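Local coordinates for putative DNA-binding protein (Ralstonia eutropha, PDB 3HWU) that is of unknown function but belongs to the Plants and Prokaryotes Conserved (PCC) domain family and is thought to bind DNA, at residues M49-F54 with G110-T115. Numbering follows the deposited sequence. Where two conformers were deposited one is given.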
loop_
_atom_site.group_PDB
_atom_site.type_symbol
_atom_site.label_atom_id
_atom_site.label_comp_id
_atom_site.label_asym_id
_atom_site.label_seq_id
_atom_site.Cartn_x
_atom_site.Cartn_y
_atom_site.Cartn_z
HETATM N N MSE A 49 11.731 -3.525 11.230
HETATM C CA MSE A 49 12.555 -4.701 10.903
HETATM C C MSE A 49 13.983 -4.603 11.433
HETATM O O MSE A 49 14.664 -3.613 11.215
HETATM C CB MSE A 49 12.626 -4.851 9.405
HETATM C CG MSE A 49 11.261 -4.994 8.716
HETATM SE SE MSE A 49 10.249 -6.502 9.320
HETATM C CE MSE A 49 8.529 -5.699 9.120
ATOM N N SER A 50 14.458 -5.633 12.112
ATOM C CA SER A 50 15.884 -5.710 12.413
ATOM C C SER A 50 16.715 -5.917 11.143
ATOM O O SER A 50 17.840 -5.411 11.035
ATOM C CB SER A 50 16.167 -6.819 13.399
ATOM O OG SER A 50 15.636 -8.053 12.966
ATOM N N GLU A 51 16.155 -6.623 10.172
ATOM C CA GLU A 51 16.797 -6.674 8.875
ATOM C C GLU A 51 15.765 -6.915 7.801
ATOM O O GLU A 51 14.766 -7.582 8.032
ATOM C CB GLU A 51 17.873 -7.722 8.820
ATOM C CG GLU A 51 17.409 -9.043 9.216
ATOM C CD GLU A 51 18.513 -10.090 9.119
ATOM O OE1 GLU A 51 18.720 -10.638 8.016
ATOM O OE2 GLU A 51 19.157 -10.347 10.151
ATOM N N ALA A 52 16.033 -6.320 6.647
ATOM C CA ALA A 52 15.220 -6.467 5.458
ATOM C C ALA A 52 16.198 -6.609 4.297
ATOM O O ALA A 52 17.020 -5.732 4.068
ATOM C CB ALA A 52 14.294 -5.286 5.274
ATOM N N THR A 53 16.036 -7.671 3.525
ATOM C CA THR A 53 16.892 -7.983 2.372
ATOM C C THR A 53 16.064 -7.953 1.101
ATOM O O THR A 53 15.051 -8.629 0.998
ATOM C CB THR A 53 17.587 -9.337 2.548
ATOM O OG1 THR A 53 18.342 -9.325 3.765
ATOM C CG2 THR A 53 18.494 -9.675 1.364
ATOM N N PHE A 54 16.522 -7.144 0.152
ATOM C CA PHE A 54 15.915 -6.986 -1.144
ATOM C C PHE A 54 16.820 -7.593 -2.204
ATOM O O PHE A 54 18.015 -7.796 -1.991
ATOM C CB PHE A 54 15.740 -5.492 -1.403
ATOM C CG PHE A 54 14.833 -4.838 -0.388
ATOM C CD1 PHE A 54 13.465 -4.825 -0.598
ATOM C CD2 PHE A 54 15.337 -4.305 0.793
ATOM C CE1 PHE A 54 12.626 -4.254 0.307
ATOM C CE2 PHE A 54 14.465 -3.732 1.712
ATOM C CZ PHE A 54 13.108 -3.727 1.457
ATOM N N GLY A 110 13.703 -11.480 2.060
ATOM C CA GLY A 110 13.441 -11.915 3.438
ATOM C C GLY A 110 13.500 -10.714 4.369
ATOM O O GLY A 110 14.067 -9.674 4.019
ATOM N N LEU A 111 12.853 -10.833 5.518
ATOM C CA LEU A 111 12.854 -9.776 6.505
ATOM C C LEU A 111 12.397 -10.322 7.842
ATOM O O LEU A 111 11.622 -11.294 7.899
ATOM C CB LEU A 111 12.027 -8.549 6.058
ATOM C CG LEU A 111 10.523 -8.704 5.904
ATOM C CD1 LEU A 111 9.869 -7.347 5.586
ATOM C CD2 LEU A 111 10.096 -9.724 4.820
ATOM N N THR A 112 12.949 -9.697 8.884
ATOM C CA THR A 112 12.795 -10.130 10.258
ATOM C C THR A 112 12.356 -8.945 11.113
ATOM O O THR A 112 12.988 -7.888 11.078
ATOM C CB THR A 112 14.108 -10.709 10.822
ATOM O OG1 THR A 112 14.538 -11.797 9.995
ATOM C CG2 THR A 112 13.938 -11.197 12.248
ATOM N N VAL A 113 11.290 -9.141 11.896
ATOM C CA VAL A 113 10.789 -8.101 12.781
ATOM C C VAL A 113 11.835 -7.795 13.858
ATOM O O VAL A 113 12.406 -8.725 14.473
ATOM C CB VAL A 113 9.483 -8.523 13.461
ATOM C CG1 VAL A 113 8.931 -7.478 14.418
ATOM C CG2 VAL A 113 8.415 -8.909 12.393
ATOM N N GLY A 114 12.045 -6.506 14.104
ATOM C CA GLY A 114 12.975 -6.046 15.118
ATOM C C GLY A 114 12.303 -5.739 16.422
ATOM O O GLY A 114 11.363 -6.425 16.847
ATOM N N THR A 115 12.776 -4.693 17.074
ATOM C CA THR A 115 12.154 -4.313 18.345
ATOM C C THR A 115 10.862 -3.509 18.050
ATOM O O THR A 115 10.786 -2.286 18.129
ATOM C CB THR A 115 13.119 -3.574 19.210
ATOM O OG1 THR A 115 13.547 -2.442 18.498
ATOM C CG2 THR A 115 14.341 -4.449 19.591
HETATM O O HOH W 1 14.946 -9.331 15.675
HETATM O O HOH W 2 15.551 -11.591 7.431
#
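Met49, just before the chain turns at Ser50, crosses Leu111 obliquely, with SE 3.8 Å from Leu111 CD1. CG stands anti to the carbonyl carbon (chi1 -58°), and the chain then bends at chi2 and chi3; methionine's long, bendable apolar chain, here as selenomethionine, suits a buried site. Ala52 CB meets Leu111 CB at 4.0 Å, its methyl fitting beside the leucine's base. Val25 of helix 25-35 and Met74 of strand 72-84 close over Met49 and Leu111, making this the tightly packed side.

The ladder is sound at Glu51 and Thr53: Thr53 N donates to Gly110 O (2.9 Å) and Thr112 N to Glu51 O (2.9 Å, 166° at the hydrogen), though the return bond from Gly110 N to Thr53 O is weak. At Ser50 it distorts. Ser50 N makes a weak, bent bond to Thr112 O (2.9 Å, 124°), and Gly114 suits its place because a CB there would clash with Ser50 N.

The opposite face, bearing Glu51, Thr53 and Thr112, is looser and wetter. Glu51 CG lies beside Thr112 CB, while one water joins Thr112 OG1 (2.8 Å) weakly to Glu51 OE1. A second water links Ser50 OG to Val113 O, and Thr53 OG1 pairs with Thr68 OG1. Ser50 and Glu51 together opposite Thr112 form a classic beta bulge, set where the chain turns a corner into strand 51-58 of the PCC domain's antiparallel sheet.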